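Local coordinates for putative exported protein (Bacteroides fragilis, PDB 4RAA), which is of unknown function but folds as a six-bladed beta-propeller of the YWTD superfamily and is probably exported from the cytoplasm, at residues I55-S58 / A59-N62; S146-Y149 / T150-L154; P228-D231 / F232-T236; T236-Q239 / G240-Y244; Y289-I293 / K294-D298. One frame throughout, in Å; residues are numbered along the deposited sequence.

All five contacts are local, each made where the propeller chain turns or changes element. Interaction 1 lies deepest, its centre about 13 Å from the centre of the chain, and closes a beta hairpin through backbone bonds and a carboxylate. The other four lie further out, each mixing buried with exposed residues. Interactions 3 and 4 share T236 and helix 230-237: the first starts the helix with a serine cap, the second ends it with a Schellman motif and a turn. Interaction 2, a polar loop between two strands, has its centre about 17 Å from that of interaction 4. Interaction 5 joins strand to helix and is the most aromatic.

Interaction 1. Residues I55-S58 / A59-N62; sequences ILDS and ANSN
D57 meets A59, N60 and N62 round the turn that joins strand 52-57 to strand 62-67. Its backbone N donates to N62 O at 2.9 Å, nearly straight, and the return bond from N62 N to D57 O is weak. The two residues thus form an antiparallel hydrogen-bonded pair, with both side chains on the same face of the sheet. S61 N also turns to D57 O, through a weak, bent bond. Two successive residues opposite D57, with S61 at positive phi, make a G1 beta bulge.

The carboxylate folds back over the turn because CG lies anti to the backbone N (chi1 176°), beside the carbonyl carbon. OD1 takes weak bonds from A59 N and N60 N, each at 3.4 Å, and the methyl CB of A59 lies 3.5 Å from the same oxygen. OD2 faces the N60 side chain, where ND2 gives a weak bond of 3.3 Å; the carboxylate and amide planes are 56° apart. Firmer bonds come from outside the turn, N42 N reaching OD1 and K41 N reaching OD2. The methyl CD1 of L56 lies alongside, 3.6 Å from N62 O.

The carboxylate of buried D57 therefore takes N-H groups from two parts of the chain, an environment expected to stabilise its negative charge; the bonds from K41 and N42 also tie the turn to the loop before strand 45-49.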
loop_
_atom_site.group_PDB
_atom_site.type_symbol
_atom_site.label_atom_id
_atom_site.label_comp_id
_atom_site.label_asym_id
_atom_site.label_seq_id
_atom_site.Cartn_x
_atom_site.Cartn_y
_atom_site.Cartn_z
ATOM N N ILE A 55 4.279 22.560 -7.549
ATOM C CA ILE A 55 4.715 23.363 -6.392
ATOM C C ILE A 55 4.061 22.844 -5.121
ATOM O O ILE A 55 2.839 22.705 -5.082
ATOM C CB ILE A 55 4.360 24.863 -6.574
ATOM C CG1 ILE A 55 5.217 25.460 -7.701
ATOM C CG2 ILE A 55 4.561 25.662 -5.273
ATOM C CD1 ILE A 55 4.865 26.877 -8.104
ATOM N N LEU A 56 4.881 22.605 -4.091
ATOM C CA LEU A 56 4.425 22.200 -2.761
ATOM C C LEU A 56 4.556 23.376 -1.798
ATOM O O LEU A 56 5.632 23.952 -1.673
ATOM C CB LEU A 56 5.257 21.040 -2.236
ATOM C CG LEU A 56 5.061 20.566 -0.792
ATOM C CD1 LEU A 56 3.607 20.245 -0.489
ATOM C CD2 LEU A 56 5.945 19.352 -0.560
ATOM N N ASP A 57 3.459 23.717 -1.131
ATOM C CA ASP A 57 3.411 24.770 -0.125
ATOM C C ASP A 57 3.520 24.036 1.206
ATOM O O ASP A 57 2.512 23.774 1.851
ATOM C CB ASP A 57 2.100 25.570 -0.270
ATOM C CG ASP A 57 1.903 26.632 0.812
ATOM O OD1 ASP A 57 2.792 26.826 1.663
ATOM O OD2 ASP A 57 0.836 27.288 0.801
ATOM N N SER A 58 4.752 23.726 1.620
ATOM C CA SER A 58 5.004 22.979 2.882
ATOM C C SER A 58 4.613 23.714 4.186
ATOM O O SER A 58 4.628 23.102 5.260
ATOM C CB SER A 58 6.452 22.462 2.939
ATOM O OG SER A 58 7.376 23.486 2.634
ATOM N N ALA A 59 4.281 25.002 4.090
ATOM C CA ALA A 59 3.770 25.771 5.217
ATOM C C ALA A 59 2.301 25.393 5.479
ATOM O O ALA A 59 1.948 25.086 6.615
ATOM C CB ALA A 59 3.907 27.257 4.945
ATOM N N ASN A 60 1.464 25.431 4.432
ATOM C CA ASN A 60 0.033 25.032 4.492
ATOM C C ASN A 60 -0.258 23.589 4.018
ATOM O O ASN A 60 -1.396 23.132 4.121
ATOM C CB ASN A 60 -0.830 25.999 3.668
ATOM C CG ASN A 60 -0.820 27.426 4.203
ATOM O OD1 ASN A 60 -0.637 27.666 5.399
ATOM N ND2 ASN A 60 -1.056 28.383 3.314
ATOM N N SER A 61 0.758 22.896 3.498
ATOM C CA SER A 61 0.677 21.517 2.992
ATOM C C SER A 61 -0.311 21.278 1.845
ATOM O O SER A 61 -1.062 20.315 1.876
ATOM C CB SER A 61 0.416 20.524 4.130
ATOM O OG SER A 61 0.445 19.186 3.639
ATOM N N ASN A 62 -0.283 22.157 0.847
ATOM C CA ASN A 62 -1.096 22.050 -0.373
ATOM C C ASN A 62 -0.150 21.772 -1.536
ATOM O O ASN A 62 0.898 22.407 -1.628
ATOM C CB ASN A 62 -1.838 23.363 -0.639
ATOM C CG ASN A 62 -2.846 23.697 0.444
ATOM O OD1 ASN A 62 -3.702 22.882 0.773
ATOM N ND2 ASN A 62 -2.768 24.901 0.987
#

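Interaction 2. Residues S146-Y149 / T150-L154; sequences SREY and TDSKL
The Y149 ring has the methyl CG2 of T150 over one face, 4.2 Å above the plane and offset toward the rim. CG of the tyrosine stands between the backbone N and the carbonyl carbon (chi1 50°), which brings the base of the ring over the next peptide, Y149 CG lying 4.0 Å from T150 N. Both residues are exposed.

The second flat group, the carboxylate of E148, reaches across the loop on an extended chain. Its OE1 accepts a hydrogen bond of 2.9 Å from S152 OG, which approaches nearly along the C-O axis. On the serine, OG also receives a weak bond from L154 N, so this one hydroxyl links the glutamate to the start of the short 3-10 segment. The other oxygen, OE2, has a weak bond from S130 N.

Nearer the strands, S146 OG donates to L154 O at 2.7 Å, arriving from above the carbonyl plane, 51° out of it. With OG anti to the backbone N (chi1 166°), the hydroxyl also lies against the leucine side chain, 3.4 Å from L154 CG, while L154 CD1 packs on S146 CB at 3.7 Å.

The loop connects strands 142-145 and 157-162, antiparallel neighbours in a four-stranded propeller sheet. S146 continues the pairing through backbone bonds to Y158, L154 packs on F129 and on Y171 of strand 168-174, and K175 NZ bonds to E148 O.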
loop_
_atom_site.group_PDB
_atom_site.type_symbol
_atom_site.label_atom_id
_atom_site.label_comp_id
_atom_site.label_asym_id
_atom_site.label_seq_id
_atom_site.Cartn_x
_atom_site.Cartn_y
_atom_site.Cartn_z
ATOM N N SER A 146 16.296 8.202 6.330
ATOM C CA SER A 146 15.940 7.586 7.626
ATOM C C SER A 146 15.866 8.620 8.757
ATOM O O SER A 146 16.904 9.091 9.214
ATOM C CB SER A 146 16.963 6.498 8.001
ATOM O OG SER A 146 16.848 6.107 9.369
ATOM N N ARG A 147 14.652 8.934 9.218
ATOM C CA ARG A 147 14.433 9.859 10.352
ATOM C C ARG A 147 14.213 9.093 11.682
ATOM O O ARG A 147 13.302 9.426 12.454
ATOM C CB ARG A 147 13.265 10.823 10.065
ATOM C CG ARG A 147 13.491 11.719 8.862
ATOM C CD ARG A 147 12.601 12.959 8.845
ATOM N NE ARG A 147 12.970 13.958 9.870
ATOM C CZ ARG A 147 12.399 14.137 11.073
ATOM N NH1 ARG A 147 11.368 13.386 11.486
ATOM N NH2 ARG A 147 12.864 15.098 11.887
ATOM N N GLU A 148 15.056 8.088 11.947
ATOM C CA GLU A 148 14.990 7.282 13.171
ATOM C C GLU A 148 16.284 7.397 13.983
ATOM O O GLU A 148 17.371 7.552 13.422
ATOM C CB GLU A 148 14.689 5.806 12.865
ATOM C CG GLU A 148 13.294 5.567 12.297
ATOM C CD GLU A 148 12.814 4.115 12.329
ATOM O OE1 GLU A 148 13.506 3.226 12.882
ATOM O OE2 GLU A 148 11.702 3.865 11.808
ATOM N N TYR A 149 16.131 7.301 15.306
ATOM C CA TYR A 149 17.234 7.396 16.299
ATOM C C TYR A 149 17.112 6.398 17.485
ATOM O O TYR A 149 17.894 6.469 18.440
ATOM C CB TYR A 149 17.304 8.845 16.824
ATOM C CG TYR A 149 15.969 9.386 17.279
ATOM C CD1 TYR A 149 15.091 9.983 16.359
ATOM C CD2 TYR A 149 15.557 9.279 18.615
ATOM C CE1 TYR A 149 13.843 10.469 16.758
ATOM C CE2 TYR A 149 14.313 9.769 19.028
ATOM C CZ TYR A 149 13.460 10.367 18.096
ATOM O OH TYR A 149 12.235 10.856 18.482
ATOM N N THR A 150 16.210 5.418 17.360
ATOM C CA THR A 150 15.843 4.468 18.416
ATOM C C THR A 150 16.684 3.166 18.317
ATOM O O THR A 150 17.816 3.203 17.821
ATOM C CB THR A 150 14.311 4.224 18.317
ATOM O OG1 THR A 150 14.012 3.581 17.068
ATOM C CG2 THR A 150 13.537 5.555 18.400
ATOM N N ASP A 151 16.155 2.047 18.832
ATOM C CA ASP A 151 16.810 0.714 18.794
ATOM C C ASP A 151 17.039 0.183 17.372
ATOM O O ASP A 151 18.111 -0.349 17.085
ATOM C CB ASP A 151 15.975 -0.331 19.573
ATOM C CG ASP A 151 15.996 -0.108 21.083
ATOM O OD1 ASP A 151 17.054 -0.333 21.709
ATOM O OD2 ASP A 151 14.941 0.247 21.650
ATOM N N SER A 152 15.998 0.302 16.538
ATOM C CA SER A 152 15.951 -0.099 15.109
ATOM C C SER A 152 17.272 -0.009 14.306
ATOM O O SER A 152 18.016 0.953 14.482
ATOM C CB SER A 152 14.860 0.761 14.432
ATOM O OG SER A 152 14.889 0.705 13.021
ATOM N N LYS A 153 17.554 -1.001 13.443
ATOM C CA LYS A 153 18.780 -0.998 12.586
ATOM C C LYS A 153 18.805 0.210 11.661
ATOM O O LYS A 153 19.867 0.777 11.398
ATOM C CB LYS A 153 18.925 -2.273 11.728
ATOM C CG LYS A 153 20.210 -2.308 10.884
ATOM C CD LYS A 153 20.465 -3.630 10.165
ATOM C CE LYS A 153 21.745 -3.552 9.327
ATOM N NZ LYS A 153 22.078 -4.808 8.589
ATOM N N LEU A 154 17.628 0.580 11.166
ATOM C CA LEU A 154 17.460 1.755 10.312
ATOM C C LEU A 154 17.895 3.074 10.986
ATOM O O LEU A 154 18.268 4.024 10.291
ATOM C CB LEU A 154 16.002 1.839 9.837
ATOM C CG LEU A 154 15.610 2.931 8.848
ATOM C CD1 LEU A 154 16.439 2.873 7.577
ATOM C CD2 LEU A 154 14.142 2.804 8.519
#

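Interaction 3. Residues P228-D231 / F232-T236; sequences PSLD and FLNKT
P228 sets its CB against two side chains of the following turn: F232 CD1 and L233 CD2 each lie 4.1 Å away, the phenylalanine ring being met obliquely. Beyond this apolar corner, P228 also touches L248 of helix 245-250, and the F232 ring meets Y253 edge-to-face.

S229 comes next and is the N-cap of helix 230-237. Its OG, held between the backbone N and the carbonyl carbon (chi1 65°), accepts from F232 N at 3.1 Å, taking up an N-H that the first turn cannot satisfy within the helix. The same oxygen lies 3.4 Å from F232 CB, and S229 O receives a weak bond from L233 N.

From L230 the chain is helical. L230 O accepts an almost straight bond from N234 N at 3.1 Å, and the two side chains cross obliquely, with the leucine CG 3.7 Å from N234 ND2. D231 follows by accepting from K235 N, and its O lies 3.4 Å from the lysine CB. At the next residue, F232 O is gripped by T236 N and T236 OG1 from opposite faces of its plane, while T236 CG2 sits over one face of the F232 ring.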
loop_
_atom_site.group_PDB
_atom_site.type_symbol
_atom_site.label_atom_id
_atom_site.label_comp_id
_atom_site.label_asym_id
_atom_site.label_seq_id
_atom_site.Cartn_x
_atom_site.Cartn_y
_atom_site.Cartn_z
ATOM N N PRO A 228 30.458 20.961 12.122
ATOM C CA PRO A 228 30.785 20.636 13.523
ATOM C C PRO A 228 31.421 19.259 13.682
ATOM O O PRO A 228 31.080 18.351 12.920
ATOM C CB PRO A 228 29.415 20.639 14.209
ATOM C CG PRO A 228 28.554 21.418 13.300
ATOM C CD PRO A 228 29.003 21.071 11.938
ATOM N N SER A 229 32.316 19.112 14.660
ATOM C CA SER A 229 32.938 17.809 14.955
ATOM C C SER A 229 31.921 16.902 15.651
ATOM O O SER A 229 30.881 17.368 16.118
ATOM C CB SER A 229 34.178 17.970 15.853
ATOM O OG SER A 229 33.845 18.467 17.139
ATOM N N LEU A 230 32.226 15.614 15.732
ATOM C CA LEU A 230 31.349 14.666 16.437
ATOM C C LEU A 230 31.299 14.973 17.944
ATOM O O LEU A 230 30.233 14.878 18.551
ATOM C CB LEU A 230 31.800 13.223 16.191
ATOM C CG LEU A 230 30.951 12.075 16.758
ATOM C CD1 LEU A 230 29.510 12.178 16.281
ATOM C CD2 LEU A 230 31.555 10.732 16.374
ATOM N N ASP A 231 32.444 15.361 18.520
ATOM C CA ASP A 231 32.549 15.724 19.946
ATOM C C ASP A 231 31.748 16.966 20.310
ATOM O O ASP A 231 31.108 16.998 21.371
ATOM C CB ASP A 231 34.019 15.918 20.372
ATOM C CG ASP A 231 34.817 14.622 20.347
ATOM O OD1 ASP A 231 34.276 13.581 19.922
ATOM O OD2 ASP A 231 35.992 14.634 20.758
ATOM N N PHE A 232 31.804 17.987 19.452
ATOM C CA PHE A 232 31.022 19.215 19.659
ATOM C C PHE A 232 29.515 18.918 19.698
ATOM O O PHE A 232 28.804 19.489 20.533
ATOM C CB PHE A 232 31.315 20.250 18.574
ATOM C CG PHE A 232 30.552 21.533 18.745
ATOM C CD1 PHE A 232 29.278 21.688 18.180
ATOM C CD2 PHE A 232 31.092 22.582 19.491
ATOM C CE1 PHE A 232 28.565 22.865 18.343
ATOM C CE2 PHE A 232 30.390 23.770 19.650
ATOM C CZ PHE A 232 29.122 23.912 19.077
ATOM N N LEU A 233 29.053 18.045 18.790
ATOM C CA LEU A 233 27.642 17.633 18.716
ATOM C C LEU A 233 27.191 16.890 19.976
ATOM O O LEU A 233 26.198 17.277 20.595
ATOM C CB LEU A 233 27.368 16.777 17.465
ATOM C CG LEU A 233 27.460 17.466 16.098
ATOM C CD1 LEU A 233 27.462 16.448 14.975
ATOM C CD2 LEU A 233 26.332 18.467 15.898
ATOM N N ASN A 234 27.927 15.849 20.361
ATOM C CA ASN A 234 27.604 15.068 21.583
ATOM C C ASN A 234 27.617 15.862 22.902
ATOM O O ASN A 234 26.790 15.595 23.778
ATOM C CB ASN A 234 28.524 13.846 21.714
ATOM C CG ASN A 234 28.203 12.768 20.705
ATOM O OD1 ASN A 234 27.040 12.397 20.525
ATOM N ND2 ASN A 234 29.231 12.229 20.062
ATOM N N LYS A 235 28.543 16.814 23.033
ATOM C CA LYS A 235 28.635 17.659 24.236
ATOM C C LYS A 235 27.431 18.610 24.330
ATOM O O LYS A 235 26.785 18.689 25.377
ATOM C CB LYS A 235 29.976 18.431 24.281
ATOM C CG LYS A 235 30.149 19.470 25.403
ATOM C CD LYS A 235 29.878 18.921 26.806
ATOM C CE LYS A 235 29.817 20.002 27.880
ATOM N NZ LYS A 235 31.138 20.632 28.130
ATOM N N THR A 236 27.127 19.301 23.229
ATOM C CA THR A 236 25.991 20.242 23.163
ATOM C C THR A 236 24.601 19.585 23.012
ATOM O O THR A 236 23.596 20.292 23.032
ATOM C CB THR A 236 26.191 21.274 22.030
ATOM O OG1 THR A 236 26.335 20.600 20.774
ATOM C CG2 THR A 236 27.433 22.113 22.296
#

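Interaction 4. Residues T236-Q239 / G240-Y244; sequences TSNQ and GNSNY
S237 and S242 face each other in a reciprocal pair. S242 N donates to S237 O at 2.8 Å, and S237 OG donates back to S242 O at the same length, lying in the carbonyl plane. The S237 hydroxyl reaches that carbonyl because OG is anti to its own N (chi1 -169°), and it also stands at the edge of the Y244 ring, 3.7 Å from CD2. A second hydroxyl, S242 OG, donates to N238 OD1 at 3.1 Å, from above the plane of that carbonyl.

What brings these groups together is the chain reversal between them. N238, at positive phi, ends helix 230-237 in a Schellman motif, and residues N238 to N241 form a type I' beta turn whose closing bond, N241 N to N238 O, is weak. One residue before S237, T236 OG1 lies 3.5 Å from Y244 CB, the side chains crossing at about a right angle, though that hydroxyl is bonded to F232 O. Further out, Y244 OH bonds to Y181 O, and N243 OD1 caps L245 N at the next helix.

A backbone N-H and a serine hydroxyl thus take up the carbonyls of S237 and S242 where the helix ends, so the chain reverses with both carbonyls bonded.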
loop_
_atom_site.group_PDB
_atom_site.type_symbol
_atom_site.label_atom_id
_atom_site.label_comp_id
_atom_site.label_asym_id
_atom_site.label_seq_id
_atom_site.Cartn_x
_atom_site.Cartn_y
_atom_site.Cartn_z
ATOM N N THR A 236 27.127 19.301 23.229
ATOM C CA THR A 236 25.991 20.242 23.163
ATOM C C THR A 236 24.601 19.585 23.012
ATOM O O THR A 236 23.596 20.292 23.032
ATOM C CB THR A 236 26.191 21.274 22.030
ATOM O OG1 THR A 236 26.335 20.600 20.774
ATOM C CG2 THR A 236 27.433 22.113 22.296
ATOM N N SER A 237 24.543 18.260 22.854
ATOM C CA SER A 237 23.289 17.518 22.705
ATOM C C SER A 237 23.016 16.478 23.801
ATOM O O SER A 237 21.981 15.810 23.735
ATOM C CB SER A 237 23.310 16.795 21.359
ATOM O OG SER A 237 22.041 16.262 21.049
ATOM N N ASN A 238 23.909 16.343 24.793
ATOM C CA ASN A 238 23.807 15.317 25.843
ATOM C C ASN A 238 23.627 13.923 25.215
ATOM O O ASN A 238 22.686 13.196 25.545
ATOM C CB ASN A 238 22.679 15.626 26.856
ATOM C CG ASN A 238 22.873 16.938 27.620
ATOM O OD1 ASN A 238 21.900 17.519 28.093
ATOM N ND2 ASN A 238 24.112 17.393 27.770
ATOM N N GLN A 239 24.519 13.599 24.275
ATOM C CA GLN A 239 24.512 12.334 23.525
ATOM C C GLN A 239 23.192 12.131 22.755
ATOM O O GLN A 239 22.619 11.036 22.764
ATOM C CB GLN A 239 24.815 11.126 24.442
ATOM C CG GLN A 239 26.042 11.266 25.343
ATOM C CD GLN A 239 27.380 11.347 24.624
ATOM O OE1 GLN A 239 28.257 12.134 25.011
ATOM N NE2 GLN A 239 27.554 10.534 23.584
ATOM N N GLY A 240 22.709 13.195 22.111
ATOM C CA GLY A 240 21.475 13.135 21.305
ATOM C C GLY A 240 20.143 13.429 21.975
ATOM O O GLY A 240 19.127 13.549 21.284
ATOM N N ASN A 241 20.144 13.561 23.300
ATOM C CA ASN A 241 18.914 13.806 24.068
ATOM C C ASN A 241 18.374 15.241 23.976
ATOM O O ASN A 241 17.157 15.419 23.944
ATOM C CB ASN A 241 19.119 13.453 25.550
ATOM C CG ASN A 241 19.530 12.005 25.775
ATOM O OD1 ASN A 241 20.331 11.725 26.657
ATOM N ND2 ASN A 241 18.995 11.088 24.981
ATOM N N SER A 242 19.263 16.242 23.941
ATOM C CA SER A 242 18.885 17.678 23.915
ATOM C C SER A 242 19.120 18.360 22.572
ATOM O O SER A 242 19.922 17.888 21.759
ATOM C CB SER A 242 19.669 18.436 24.979
ATOM O OG SER A 242 19.443 17.862 26.246
ATOM N N ASN A 243 18.440 19.491 22.371
ATOM C CA ASN A 243 18.549 20.259 21.131
ATOM C C ASN A 243 19.810 21.136 21.101
ATOM O O ASN A 243 19.865 22.202 21.703
ATOM C CB ASN A 243 17.295 21.109 20.876
ATOM C CG ASN A 243 17.211 21.655 19.442
ATOM O OD1 ASN A 243 18.066 21.395 18.585
ATOM N ND2 ASN A 243 16.155 22.414 19.176
ATOM N N TYR A 244 20.821 20.624 20.413
ATOM C CA TYR A 244 22.099 21.311 20.122
ATOM C C TYR A 244 22.015 22.537 19.209
ATOM O O TYR A 244 22.951 23.334 19.194
ATOM C CB TYR A 244 23.081 20.330 19.442
ATOM C CG TYR A 244 22.560 19.717 18.142
ATOM C CD1 TYR A 244 22.741 20.364 16.905
ATOM C CD2 TYR A 244 21.860 18.493 18.150
ATOM C CE1 TYR A 244 22.242 19.810 15.725
ATOM C CE2 TYR A 244 21.366 17.935 16.975
ATOM C CZ TYR A 244 21.562 18.587 15.769
ATOM O OH TYR A 244 21.077 18.019 14.616
#

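Interaction 5. Residues Y289-I293 / K294-D298; sequences YNYPI and KIFQD
P292 ends strand 287-292 and is the N-cap of the helix that follows; the chain turns sharply there, the axes of strand 289-292 and helix 294-298 lying at 98° and approaching to 6.0 Å. The first turn hangs on P292 O, which accepts from F296 N at 3.0 Å, in the carbonyl plane, and from I295 N, well above it. I293 O continues the pattern with a nearly straight bond from Q297 N at 2.9 Å.

Among the side chains, Y291 and F296 meet in the angle between strand and helix. Their planes are 58° apart; F296 CD1 lies over one face of the tyrosine ring, 3.9 Å from Y291 CG, while I295 CG2 is near the ring's edge. CG of F296 lies anti to the backbone N (chi1 -169°), which brings the CD1 edge of the ring to the tyrosine face. P292 CG touches I295 CD1 at 4.0 Å, and I293 CG2 lies 3.8 Å from Q297 OE1, itself weakly bonded by L305 N.

Strand 287-292 borders a four-stranded antiparallel sheet, and F296 packs onto I278 and L280 of its neighbour, strand 275-282. From helix 21-24, A21 touches both aromatic residues, and Y291 OH bonds to V19 O.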
loop_
_atom_site.group_PDB
_atom_site.type_symbol
_atom_site.label_atom_id
_atom_site.label_comp_id
_atom_site.label_asym_id
_atom_site.label_seq_id
_atom_site.Cartn_x
_atom_site.Cartn_y
_atom_site.Cartn_z
ATOM N N TYR A 289 32.405 31.398 -6.174
ATOM C CA TYR A 289 32.098 32.781 -5.784
ATOM C C TYR A 289 31.207 32.713 -4.552
ATOM O O TYR A 289 30.148 32.101 -4.618
ATOM C CB TYR A 289 31.349 33.532 -6.893
ATOM C CG TYR A 289 32.014 33.532 -8.246
ATOM C CD1 TYR A 289 31.782 32.491 -9.154
ATOM C CD2 TYR A 289 32.857 34.578 -8.640
ATOM C CE1 TYR A 289 32.380 32.486 -10.409
ATOM C CE2 TYR A 289 33.472 34.579 -9.895
ATOM C CZ TYR A 289 33.229 33.533 -10.780
ATOM O OH TYR A 289 33.835 33.513 -12.019
ATOM N N ASN A 290 31.622 33.345 -3.450
ATOM C CA ASN A 290 30.887 33.313 -2.183
ATOM C C ASN A 290 30.386 34.697 -1.795
ATOM O O ASN A 290 31.141 35.660 -1.854
ATOM C CB ASN A 290 31.801 32.777 -1.086
ATOM C CG ASN A 290 31.042 32.368 0.161
ATOM O OD1 ASN A 290 30.196 31.482 0.115
ATOM N ND2 ASN A 290 31.358 32.987 1.280
ATOM N N TYR A 291 29.124 34.777 -1.373
ATOM C CA TYR A 291 28.461 36.043 -1.020
ATOM C C TYR A 291 27.585 35.923 0.213
ATOM O O TYR A 291 26.857 34.937 0.323
ATOM C CB TYR A 291 27.496 36.462 -2.143
ATOM C CG TYR A 291 28.106 36.655 -3.513
ATOM C CD1 TYR A 291 28.286 35.562 -4.373
ATOM C CD2 TYR A 291 28.466 37.937 -3.978
ATOM C CE1 TYR A 291 28.834 35.725 -5.641
ATOM C CE2 TYR A 291 29.002 38.113 -5.252
ATOM C CZ TYR A 291 29.193 36.998 -6.077
ATOM O OH TYR A 291 29.724 37.128 -7.334
ATOM N N PRO A 292 27.656 36.903 1.145
ATOM C CA PRO A 292 26.616 36.936 2.186
ATOM C C PRO A 292 25.315 37.307 1.465
ATOM O O PRO A 292 25.356 38.194 0.605
ATOM C CB PRO A 292 27.061 38.072 3.131
ATOM C CG PRO A 292 28.460 38.420 2.763
ATOM C CD PRO A 292 28.710 37.915 1.372
ATOM N N ILE A 293 24.197 36.651 1.775
ATOM C CA ILE A 293 22.917 36.952 1.083
ATOM C C ILE A 293 22.523 38.446 1.131
ATOM O O ILE A 293 21.945 38.942 0.156
ATOM C CB ILE A 293 21.771 35.952 1.456
ATOM C CG1 ILE A 293 22.050 34.600 0.751
ATOM C CG2 ILE A 293 20.384 36.444 1.027
ATOM C CD1 ILE A 293 21.146 33.439 1.135
ATOM N N LYS A 294 22.869 39.158 2.213
ATOM C CA LYS A 294 22.623 40.624 2.282
ATOM C C LYS A 294 23.254 41.380 1.094
ATOM O O LYS A 294 22.653 42.316 0.560
ATOM C CB LYS A 294 23.101 41.260 3.610
ATOM C CG LYS A 294 22.089 41.248 4.750
ATOM C CD LYS A 294 21.796 39.860 5.301
ATOM C CE LYS A 294 20.690 39.897 6.355
ATOM N NZ LYS A 294 21.011 40.790 7.504
ATOM N N ILE A 295 24.453 40.956 0.702
ATOM C CA ILE A 295 25.179 41.545 -0.428
ATOM C C ILE A 295 24.587 41.009 -1.743
ATOM O O ILE A 295 24.314 41.800 -2.643
ATOM C CB ILE A 295 26.720 41.321 -0.307
ATOM C CG1 ILE A 295 27.340 42.265 0.756
ATOM C CG2 ILE A 295 27.444 41.557 -1.639
ATOM C CD1 ILE A 295 26.900 42.048 2.194
ATOM N N PHE A 296 24.401 39.682 -1.829
ATOM C CA PHE A 296 23.861 38.975 -3.019
ATOM C C PHE A 296 22.546 39.554 -3.549
ATOM O O PHE A 296 22.426 39.831 -4.735
ATOM C CB PHE A 296 23.665 37.481 -2.690
ATOM C CG PHE A 296 23.373 36.598 -3.880
ATOM C CD1 PHE A 296 24.386 36.237 -4.761
ATOM C CD2 PHE A 296 22.100 36.063 -4.082
ATOM C CE1 PHE A 296 24.126 35.400 -5.848
ATOM C CE2 PHE A 296 21.834 35.219 -5.159
ATOM C CZ PHE A 296 22.848 34.891 -6.045
ATOM N N GLN A 297 21.577 39.740 -2.660
ATOM C CA GLN A 297 20.249 40.271 -3.039
ATOM C C GLN A 297 20.258 41.749 -3.497
ATOM O O GLN A 297 19.477 42.118 -4.380
ATOM C CB GLN A 297 19.235 40.044 -1.914
ATOM C CG GLN A 297 19.433 40.926 -0.696
ATOM C CD GLN A 297 18.754 40.416 0.559
ATOM O OE1 GLN A 297 18.028 39.413 0.545
ATOM N NE2 GLN A 297 19.005 41.103 1.666
ATOM N N ASP A 298 21.111 42.580 -2.884
ATOM C CA ASP A 298 21.292 43.987 -3.308
ATOM C C ASP A 298 22.033 44.086 -4.664
ATOM O O ASP A 298 21.693 44.942 -5.482
ATOM C CB ASP A 298 21.950 44.848 -2.204
ATOM C CG ASP A 298 20.983 45.191 -1.044
ATOM O OD1 ASP A 298 19.828 44.703 -0.996
ATOM O OD2 ASP A 298 21.386 45.982 -0.164
#